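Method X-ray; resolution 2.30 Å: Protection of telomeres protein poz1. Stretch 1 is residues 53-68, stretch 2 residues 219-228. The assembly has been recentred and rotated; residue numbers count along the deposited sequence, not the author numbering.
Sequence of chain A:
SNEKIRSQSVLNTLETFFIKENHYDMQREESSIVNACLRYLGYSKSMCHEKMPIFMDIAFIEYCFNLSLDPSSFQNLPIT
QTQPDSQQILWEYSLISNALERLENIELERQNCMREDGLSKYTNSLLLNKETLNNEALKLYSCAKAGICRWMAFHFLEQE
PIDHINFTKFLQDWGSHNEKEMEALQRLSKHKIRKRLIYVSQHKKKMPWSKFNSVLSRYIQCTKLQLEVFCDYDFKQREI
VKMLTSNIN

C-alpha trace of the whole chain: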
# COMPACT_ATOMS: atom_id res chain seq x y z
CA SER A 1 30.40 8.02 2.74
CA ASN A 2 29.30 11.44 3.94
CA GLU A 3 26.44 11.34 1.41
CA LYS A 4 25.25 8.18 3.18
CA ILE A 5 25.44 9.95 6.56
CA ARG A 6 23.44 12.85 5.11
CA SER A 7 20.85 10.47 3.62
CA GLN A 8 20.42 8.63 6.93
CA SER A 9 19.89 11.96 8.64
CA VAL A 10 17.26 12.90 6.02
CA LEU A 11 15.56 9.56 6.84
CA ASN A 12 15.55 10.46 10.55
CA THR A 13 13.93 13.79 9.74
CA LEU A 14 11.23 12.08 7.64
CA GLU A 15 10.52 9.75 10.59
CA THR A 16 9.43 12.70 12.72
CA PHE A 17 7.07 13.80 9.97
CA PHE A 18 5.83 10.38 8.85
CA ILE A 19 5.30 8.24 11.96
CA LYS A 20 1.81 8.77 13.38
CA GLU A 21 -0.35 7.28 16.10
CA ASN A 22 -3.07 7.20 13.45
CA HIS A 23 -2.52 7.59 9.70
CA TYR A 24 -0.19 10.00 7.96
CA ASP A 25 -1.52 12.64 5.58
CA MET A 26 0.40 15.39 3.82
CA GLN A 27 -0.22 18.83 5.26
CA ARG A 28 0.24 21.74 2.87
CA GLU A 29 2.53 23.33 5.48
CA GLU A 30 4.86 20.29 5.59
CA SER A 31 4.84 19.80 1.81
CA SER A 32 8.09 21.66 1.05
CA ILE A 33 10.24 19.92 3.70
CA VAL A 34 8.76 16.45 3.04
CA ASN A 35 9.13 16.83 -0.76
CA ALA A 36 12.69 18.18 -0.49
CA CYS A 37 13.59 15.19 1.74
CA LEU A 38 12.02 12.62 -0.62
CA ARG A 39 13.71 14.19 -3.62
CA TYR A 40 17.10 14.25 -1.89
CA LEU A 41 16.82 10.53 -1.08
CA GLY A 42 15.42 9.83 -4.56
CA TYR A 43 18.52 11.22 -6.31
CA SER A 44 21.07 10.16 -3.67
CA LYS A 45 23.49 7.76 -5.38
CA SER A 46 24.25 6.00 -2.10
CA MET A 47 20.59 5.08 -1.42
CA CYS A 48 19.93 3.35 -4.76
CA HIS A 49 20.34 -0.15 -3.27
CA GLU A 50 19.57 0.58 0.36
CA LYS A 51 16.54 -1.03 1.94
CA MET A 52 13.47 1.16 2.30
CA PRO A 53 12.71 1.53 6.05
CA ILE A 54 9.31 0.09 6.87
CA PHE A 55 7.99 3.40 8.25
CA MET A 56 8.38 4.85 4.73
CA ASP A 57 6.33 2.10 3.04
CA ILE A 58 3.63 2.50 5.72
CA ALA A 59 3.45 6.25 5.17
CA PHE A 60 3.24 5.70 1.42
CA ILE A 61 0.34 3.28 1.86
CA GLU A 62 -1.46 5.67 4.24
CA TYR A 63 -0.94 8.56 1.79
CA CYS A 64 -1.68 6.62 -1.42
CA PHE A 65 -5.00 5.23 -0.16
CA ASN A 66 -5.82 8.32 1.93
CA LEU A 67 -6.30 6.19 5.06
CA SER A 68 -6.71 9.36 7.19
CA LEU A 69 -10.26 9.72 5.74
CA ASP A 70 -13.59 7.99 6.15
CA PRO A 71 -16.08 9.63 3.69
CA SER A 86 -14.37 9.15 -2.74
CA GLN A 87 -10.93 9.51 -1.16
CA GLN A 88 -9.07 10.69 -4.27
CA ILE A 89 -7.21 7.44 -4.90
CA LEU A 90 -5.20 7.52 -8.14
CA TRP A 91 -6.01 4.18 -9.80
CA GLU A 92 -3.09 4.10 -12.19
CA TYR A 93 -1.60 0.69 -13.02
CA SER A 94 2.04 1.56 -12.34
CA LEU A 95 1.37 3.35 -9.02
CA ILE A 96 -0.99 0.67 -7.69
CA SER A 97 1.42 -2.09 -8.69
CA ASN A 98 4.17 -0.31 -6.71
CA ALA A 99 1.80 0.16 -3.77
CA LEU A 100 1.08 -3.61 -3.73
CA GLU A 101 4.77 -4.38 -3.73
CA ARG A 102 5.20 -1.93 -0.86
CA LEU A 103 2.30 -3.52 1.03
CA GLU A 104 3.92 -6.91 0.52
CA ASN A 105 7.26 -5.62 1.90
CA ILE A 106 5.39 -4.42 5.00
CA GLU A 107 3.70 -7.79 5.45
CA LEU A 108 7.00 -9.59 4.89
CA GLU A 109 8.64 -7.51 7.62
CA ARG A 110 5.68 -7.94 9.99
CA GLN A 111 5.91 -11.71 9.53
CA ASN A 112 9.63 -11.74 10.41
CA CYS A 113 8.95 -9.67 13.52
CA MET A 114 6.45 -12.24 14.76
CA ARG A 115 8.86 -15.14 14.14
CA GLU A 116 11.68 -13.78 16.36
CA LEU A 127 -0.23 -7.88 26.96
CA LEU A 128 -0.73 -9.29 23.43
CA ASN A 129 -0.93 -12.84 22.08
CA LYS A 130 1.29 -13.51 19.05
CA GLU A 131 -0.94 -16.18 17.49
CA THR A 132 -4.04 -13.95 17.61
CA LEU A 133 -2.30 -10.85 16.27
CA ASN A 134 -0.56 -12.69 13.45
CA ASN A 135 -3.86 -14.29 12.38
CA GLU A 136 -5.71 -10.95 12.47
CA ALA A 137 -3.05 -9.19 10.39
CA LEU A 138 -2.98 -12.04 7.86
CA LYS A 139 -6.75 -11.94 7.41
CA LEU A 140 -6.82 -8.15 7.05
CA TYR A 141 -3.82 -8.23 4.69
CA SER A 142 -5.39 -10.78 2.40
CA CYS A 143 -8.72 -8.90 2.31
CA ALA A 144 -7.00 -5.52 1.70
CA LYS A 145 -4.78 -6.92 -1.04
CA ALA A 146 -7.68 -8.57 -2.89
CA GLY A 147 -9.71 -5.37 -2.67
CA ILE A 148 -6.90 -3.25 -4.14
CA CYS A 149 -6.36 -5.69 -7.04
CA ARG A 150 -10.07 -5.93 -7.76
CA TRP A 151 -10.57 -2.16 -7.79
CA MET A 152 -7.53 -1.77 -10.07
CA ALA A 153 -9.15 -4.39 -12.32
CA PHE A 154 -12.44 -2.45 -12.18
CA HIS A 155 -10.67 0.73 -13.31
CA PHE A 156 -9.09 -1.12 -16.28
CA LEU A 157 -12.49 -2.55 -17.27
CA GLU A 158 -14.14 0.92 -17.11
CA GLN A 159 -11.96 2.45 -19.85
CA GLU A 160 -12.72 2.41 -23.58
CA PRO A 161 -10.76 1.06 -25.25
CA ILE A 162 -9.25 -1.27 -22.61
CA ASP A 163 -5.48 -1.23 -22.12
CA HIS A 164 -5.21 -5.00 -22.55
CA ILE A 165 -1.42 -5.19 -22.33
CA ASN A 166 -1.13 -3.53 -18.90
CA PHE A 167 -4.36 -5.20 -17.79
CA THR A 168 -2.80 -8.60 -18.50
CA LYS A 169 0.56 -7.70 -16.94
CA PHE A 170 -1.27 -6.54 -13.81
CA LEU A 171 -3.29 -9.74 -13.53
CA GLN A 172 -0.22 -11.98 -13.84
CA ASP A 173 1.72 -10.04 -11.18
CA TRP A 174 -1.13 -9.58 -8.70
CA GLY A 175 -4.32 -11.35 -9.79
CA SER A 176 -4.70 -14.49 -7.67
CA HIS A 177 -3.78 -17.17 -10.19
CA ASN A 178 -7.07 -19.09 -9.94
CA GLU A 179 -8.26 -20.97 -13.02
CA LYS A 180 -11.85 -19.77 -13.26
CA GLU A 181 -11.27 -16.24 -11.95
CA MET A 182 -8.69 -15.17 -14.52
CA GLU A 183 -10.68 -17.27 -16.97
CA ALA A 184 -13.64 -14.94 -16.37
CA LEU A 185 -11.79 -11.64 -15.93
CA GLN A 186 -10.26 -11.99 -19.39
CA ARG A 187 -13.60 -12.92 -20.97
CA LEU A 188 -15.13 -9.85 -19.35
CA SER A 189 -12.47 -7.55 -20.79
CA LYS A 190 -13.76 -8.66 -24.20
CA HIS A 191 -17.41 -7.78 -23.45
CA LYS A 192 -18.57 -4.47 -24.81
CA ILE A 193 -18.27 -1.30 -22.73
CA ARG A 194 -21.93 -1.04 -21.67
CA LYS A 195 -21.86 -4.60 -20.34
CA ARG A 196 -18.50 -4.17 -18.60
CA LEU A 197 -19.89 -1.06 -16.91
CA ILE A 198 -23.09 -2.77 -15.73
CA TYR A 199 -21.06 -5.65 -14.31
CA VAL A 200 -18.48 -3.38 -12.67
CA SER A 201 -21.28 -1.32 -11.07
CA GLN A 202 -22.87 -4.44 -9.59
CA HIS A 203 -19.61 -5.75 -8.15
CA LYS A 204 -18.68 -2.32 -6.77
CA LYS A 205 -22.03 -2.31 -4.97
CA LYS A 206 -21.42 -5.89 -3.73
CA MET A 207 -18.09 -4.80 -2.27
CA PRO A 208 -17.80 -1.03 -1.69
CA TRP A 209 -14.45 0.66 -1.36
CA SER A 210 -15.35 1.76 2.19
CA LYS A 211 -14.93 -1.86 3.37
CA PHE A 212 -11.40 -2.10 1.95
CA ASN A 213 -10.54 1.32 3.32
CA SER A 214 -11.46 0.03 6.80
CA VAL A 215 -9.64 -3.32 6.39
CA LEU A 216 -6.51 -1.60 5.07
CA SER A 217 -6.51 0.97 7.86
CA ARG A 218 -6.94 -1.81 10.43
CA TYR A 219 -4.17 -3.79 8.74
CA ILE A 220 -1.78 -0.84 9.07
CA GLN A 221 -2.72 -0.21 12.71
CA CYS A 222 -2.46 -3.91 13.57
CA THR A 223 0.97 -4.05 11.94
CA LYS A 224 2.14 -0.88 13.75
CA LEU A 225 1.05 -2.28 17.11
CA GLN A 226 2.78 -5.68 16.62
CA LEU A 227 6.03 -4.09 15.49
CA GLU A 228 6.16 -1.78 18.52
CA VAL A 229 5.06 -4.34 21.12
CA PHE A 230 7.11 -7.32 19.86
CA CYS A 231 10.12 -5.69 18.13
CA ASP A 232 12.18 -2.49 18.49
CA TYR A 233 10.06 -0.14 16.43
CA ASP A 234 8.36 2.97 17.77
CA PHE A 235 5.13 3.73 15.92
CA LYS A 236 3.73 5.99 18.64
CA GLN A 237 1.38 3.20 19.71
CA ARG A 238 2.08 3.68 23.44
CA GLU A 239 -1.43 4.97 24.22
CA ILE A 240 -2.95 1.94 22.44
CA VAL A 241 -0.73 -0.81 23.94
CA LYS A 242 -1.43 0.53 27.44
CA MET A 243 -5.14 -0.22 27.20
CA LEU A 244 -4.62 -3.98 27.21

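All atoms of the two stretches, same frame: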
# COMPACT_ATOMS: atom_id res chain seq x y z
N PRO A 53 13.21 1.78 4.69
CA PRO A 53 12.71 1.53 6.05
C PRO A 53 11.20 1.32 6.03
O PRO A 53 10.47 1.91 5.24
CB PRO A 53 13.08 2.82 6.81
CG PRO A 53 14.14 3.48 5.99
CD PRO A 53 13.87 3.09 4.56
N ILE A 54 10.72 0.47 6.94
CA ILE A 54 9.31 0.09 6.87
C ILE A 54 8.39 1.28 7.15
O ILE A 54 7.27 1.35 6.61
CB ILE A 54 9.06 -1.10 7.82
CG1 ILE A 54 7.93 -1.96 7.27
CG2 ILE A 54 8.73 -0.63 9.22
CD1 ILE A 54 8.30 -2.55 5.88
N PHE A 55 8.84 2.25 7.97
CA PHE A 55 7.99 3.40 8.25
C PHE A 55 7.70 4.20 6.97
O PHE A 55 6.63 4.81 6.85
CB PHE A 55 8.62 4.31 9.33
CG PHE A 55 9.68 5.25 8.81
CD1 PHE A 55 9.34 6.52 8.31
CD2 PHE A 55 11.03 4.89 8.83
CE1 PHE A 55 10.33 7.40 7.81
CE2 PHE A 55 12.03 5.76 8.34
CZ PHE A 55 11.67 7.00 7.82
N MET A 56 8.61 4.15 5.99
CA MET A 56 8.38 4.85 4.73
C MET A 56 7.32 4.16 3.88
O MET A 56 6.45 4.84 3.32
CB MET A 56 9.69 4.96 3.94
CG MET A 56 10.78 5.79 4.63
SD MET A 56 10.60 7.54 4.19
CE MET A 56 11.28 7.55 2.52
N ASP A 57 7.38 2.83 3.75
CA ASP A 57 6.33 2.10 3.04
C ASP A 57 4.96 2.31 3.68
O ASP A 57 3.96 2.46 2.97
CB ASP A 57 6.66 0.61 2.98
CG ASP A 57 7.71 0.28 1.93
OD1 ASP A 57 7.88 1.07 0.98
OD2 ASP A 57 8.34 -0.79 2.03
N ILE A 58 4.90 2.32 5.01
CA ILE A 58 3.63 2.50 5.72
C ILE A 58 3.06 3.87 5.42
O ILE A 58 1.85 4.01 5.19
CB ILE A 58 3.82 2.27 7.24
CG1 ILE A 58 4.02 0.79 7.54
CG2 ILE A 58 2.64 2.82 8.03
CD1 ILE A 58 4.42 0.52 8.97
N ALA A 59 3.90 4.90 5.47
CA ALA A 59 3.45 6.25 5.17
C ALA A 59 2.97 6.35 3.73
O ALA A 59 1.94 6.97 3.45
CB ALA A 59 4.57 7.25 5.44
N PHE A 60 3.69 5.70 2.80
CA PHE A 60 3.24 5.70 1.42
C PHE A 60 1.85 5.09 1.30
O PHE A 60 0.97 5.66 0.65
CB PHE A 60 4.20 4.92 0.52
CG PHE A 60 3.66 4.77 -0.87
CD1 PHE A 60 3.70 5.84 -1.75
CD2 PHE A 60 3.00 3.60 -1.25
CE1 PHE A 60 3.16 5.71 -3.02
CE2 PHE A 60 2.45 3.49 -2.50
CZ PHE A 60 2.52 4.54 -3.39
N ILE A 61 1.64 3.95 1.94
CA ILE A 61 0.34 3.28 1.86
C ILE A 61 -0.75 4.16 2.47
O ILE A 61 -1.85 4.29 1.91
CB ILE A 61 0.41 1.90 2.57
CG1 ILE A 61 1.31 0.96 1.79
CG2 ILE A 61 -1.00 1.33 2.78
CD1 ILE A 61 0.88 0.76 0.31
N GLU A 62 -0.48 4.77 3.63
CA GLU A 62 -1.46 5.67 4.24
C GLU A 62 -1.76 6.86 3.32
O GLU A 62 -2.91 7.30 3.23
CB GLU A 62 -0.94 6.15 5.59
CG GLU A 62 -0.78 5.01 6.62
CD GLU A 62 -0.16 5.48 7.92
OE1 GLU A 62 0.67 6.42 7.87
OE2 GLU A 62 -0.50 4.91 9.00
N TYR A 63 -0.74 7.41 2.66
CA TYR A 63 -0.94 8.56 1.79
C TYR A 63 -1.64 8.15 0.50
O TYR A 63 -2.68 8.71 0.14
CB TYR A 63 0.42 9.22 1.49
CG TYR A 63 0.38 10.50 0.66
CD1 TYR A 63 -0.50 11.53 0.97
CD2 TYR A 63 1.24 10.67 -0.43
CE1 TYR A 63 -0.53 12.70 0.20
CE2 TYR A 63 1.22 11.84 -1.19
CZ TYR A 63 0.33 12.84 -0.86
OH TYR A 63 0.31 13.98 -1.61
N CYS A 64 -1.13 7.10 -0.15
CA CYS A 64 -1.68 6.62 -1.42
C CYS A 64 -3.17 6.31 -1.33
O CYS A 64 -3.94 6.67 -2.24
CB CYS A 64 -0.91 5.37 -1.84
SG CYS A 64 -1.48 4.64 -3.36
N PHE A 65 -3.60 5.61 -0.29
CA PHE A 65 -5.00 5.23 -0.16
C PHE A 65 -5.76 6.17 0.76
O PHE A 65 -6.93 5.90 1.07
CB PHE A 65 -5.13 3.77 0.30
CG PHE A 65 -4.62 2.80 -0.71
CD1 PHE A 65 -5.34 2.53 -1.85
CD2 PHE A 65 -3.37 2.21 -0.55
CE1 PHE A 65 -4.85 1.67 -2.82
CE2 PHE A 65 -2.88 1.34 -1.50
CZ PHE A 65 -3.62 1.07 -2.64
N ASN A 66 -5.13 7.26 1.19
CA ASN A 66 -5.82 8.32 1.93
C ASN A 66 -6.49 7.75 3.19
O ASN A 66 -7.65 8.04 3.49
CB ASN A 66 -6.83 9.02 1.00
CG ASN A 66 -7.00 10.52 1.30
OD1 ASN A 66 -6.28 11.09 2.12
ND2 ASN A 66 -7.94 11.15 0.62
N LEU A 67 -5.74 6.91 3.91
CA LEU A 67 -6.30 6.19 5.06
C LEU A 67 -6.74 7.12 6.19
O LEU A 67 -7.50 6.69 7.06
CB LEU A 67 -5.30 5.15 5.59
CG LEU A 67 -5.00 4.02 4.60
CD1 LEU A 67 -4.14 2.92 5.24
CD2 LEU A 67 -6.30 3.46 4.04
N SER A 68 -6.27 8.38 6.20
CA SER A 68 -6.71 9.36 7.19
C SER A 68 -8.20 9.67 7.10
O SER A 68 -8.76 10.17 8.09
CB SER A 68 -5.96 10.68 7.02
OG SER A 68 -4.71 10.57 7.64
N TYR A 219 -5.40 -3.05 8.99
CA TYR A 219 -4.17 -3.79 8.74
C TYR A 219 -2.95 -2.96 9.14
O TYR A 219 -2.00 -3.49 9.73
CB TYR A 219 -4.06 -4.21 7.27
CG TYR A 219 -2.70 -4.80 7.02
CD1 TYR A 219 -2.36 -6.07 7.53
CD2 TYR A 219 -1.72 -4.08 6.36
CE1 TYR A 219 -1.09 -6.60 7.35
CE2 TYR A 219 -0.46 -4.58 6.16
CZ TYR A 219 -0.15 -5.84 6.67
OH TYR A 219 1.13 -6.31 6.47
N ILE A 220 -2.92 -1.69 8.76
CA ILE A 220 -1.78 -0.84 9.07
C ILE A 220 -1.64 -0.65 10.57
O ILE A 220 -0.54 -0.68 11.12
CB ILE A 220 -1.91 0.51 8.32
CG1 ILE A 220 -1.78 0.29 6.79
CG2 ILE A 220 -0.85 1.51 8.83
CD1 ILE A 220 -0.39 -0.25 6.33
N GLN A 221 -2.76 -0.43 11.27
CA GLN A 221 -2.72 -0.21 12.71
C GLN A 221 -2.32 -1.48 13.46
O GLN A 221 -1.57 -1.43 14.44
CB GLN A 221 -4.09 0.30 13.19
CG GLN A 221 -4.46 1.73 12.70
CD GLN A 221 -3.40 2.80 13.07
OE1 GLN A 221 -2.56 3.19 12.23
NE2 GLN A 221 -3.43 3.27 14.32
N CYS A 222 -2.85 -2.63 13.02
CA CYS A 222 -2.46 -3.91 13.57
C CYS A 222 -0.97 -4.14 13.42
O CYS A 222 -0.27 -4.49 14.38
CB CYS A 222 -3.24 -5.03 12.87
SG CYS A 222 -2.99 -6.70 13.55
N THR A 223 -0.45 -3.88 12.22
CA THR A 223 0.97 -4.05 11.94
C THR A 223 1.82 -3.12 12.81
O THR A 223 2.81 -3.57 13.41
CB THR A 223 1.25 -3.78 10.46
OG1 THR A 223 0.53 -4.72 9.66
CG2 THR A 223 2.72 -3.92 10.15
N LYS A 224 1.42 -1.84 12.91
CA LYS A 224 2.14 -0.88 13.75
C LYS A 224 2.21 -1.35 15.19
O LYS A 224 3.27 -1.26 15.83
CB LYS A 224 1.45 0.49 13.72
CG LYS A 224 1.68 1.37 12.51
CD LYS A 224 1.06 2.76 12.80
CE LYS A 224 0.96 3.61 11.55
NZ LYS A 224 -0.04 4.69 11.67
N LEU A 225 1.08 -1.81 15.72
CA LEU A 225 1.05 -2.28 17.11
C LEU A 225 1.99 -3.47 17.32
O LEU A 225 2.84 -3.43 18.21
CB LEU A 225 -0.39 -2.63 17.50
CG LEU A 225 -0.60 -3.09 18.94
CD1 LEU A 225 -0.32 -1.90 19.81
CD2 LEU A 225 -2.01 -3.57 19.20
N GLN A 226 1.91 -4.50 16.46
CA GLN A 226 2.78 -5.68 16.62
C GLN A 226 4.25 -5.31 16.56
O GLN A 226 5.07 -5.87 17.30
CB GLN A 226 2.54 -6.73 15.53
CG GLN A 226 1.13 -7.16 15.35
CD GLN A 226 0.91 -8.13 14.17
OE1 GLN A 226 1.82 -8.82 13.69
NE2 GLN A 226 -0.29 -8.13 13.67
N LEU A 227 4.62 -4.45 15.63
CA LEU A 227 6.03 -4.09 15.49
C LEU A 227 6.54 -3.38 16.73
O LEU A 227 7.65 -3.64 17.18
CB LEU A 227 6.21 -3.21 14.25
CG LEU A 227 5.98 -3.92 12.91
CD1 LEU A 227 6.03 -2.90 11.80
CD2 LEU A 227 7.01 -5.01 12.66
N GLU A 228 5.72 -2.51 17.34
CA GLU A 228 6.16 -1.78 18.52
C GLU A 228 6.22 -2.70 19.73
O GLU A 228 7.22 -2.74 20.45
CB GLU A 228 5.23 -0.60 18.80
CG GLU A 228 5.57 0.15 20.10
CD GLU A 228 4.91 1.52 20.20
OE1 GLU A 228 4.79 2.23 19.17
OE2 GLU A 228 4.46 1.88 21.31

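Two helices of one chain, 54-64 and 219-228, run nearly antiparallel, with 161° between their directions. Their axes come no closer than 11.4 Å. The contact is therefore made by side chains, and it buries 322 Å² in all. No backbone hydrogen bond joins the stretches.

One polar link crosses the contact. Lys-224 NZ donates a hydrogen bond to Glu-62 OE2 at 2.7 Å, and the pair forms a salt bridge. The lysine CA-to-CB bond points sideways, but the chain is extended, with chi2, chi3 and chi4 all t, and this carries the amine to the carboxylate. Glu-62 points toward the other helix, with chi1 m and chi2 t. Both residues are buried, so pairing opposite charges suits the place.

The amine has a second partner within its own helix. Lys-224 NZ donates to Gln-221 OE1 at 3.0 Å. Gln-221 starts away from the other stretch, but its m, m rotamer brings the amide end back toward it. The glutamine thus supplies an acceptor beside the salt bridge. Its NE2 is hydrogen-bonded elsewhere in the structure, as are Lys-224 NZ and both carboxylate oxygens of Glu-62. No polar side-chain atom of this cluster is left unpaired.

Thr-223 also points toward the first stretch but makes no close contact with it. Its hydroxyl is satisfied inside its own helix: Thr-223 OG1 donates to Tyr-219 O at 2.8 Å. Tyr-219 O also accepts from Thr-223 N at 3.0 Å.

The rest of the contact is apolar. Ile-220 has the largest covered area and meets three hydrophobic side chains. Its CG2 lies 3.8 Å from Ile-58 CG2, its CD1 lies 3.9 Å from Ile-61 CG2, and its CG1 lies 3.9 Å from Leu-67 CD1. A branched aliphatic side chain suits this place because its different carbons can meet different neighbours. Ile-220 CG2 also packs 3.4 Å from Glu-62 OE2, placing a methyl group against the charged cluster.

Ile-58 also touches the aliphatic part of the lysine, with Ile-58 CG2 4.0 Å from Lys-224 CE. The lysine thus offers carbon to the isoleucine and its amine to the acceptors. Ile-54 CG2 and Leu-227 CD1 approach to 4.4 Å, a looser apolar contact.

Leu-67 lies beyond the first helix. The turn before it is tied by Leu-67 N to Glu-62 O at 2.9 Å and Asn-66 N to Tyr-63 O at 3.0 Å. Leu-67 points toward the second helix and reaches Ile-220 from there.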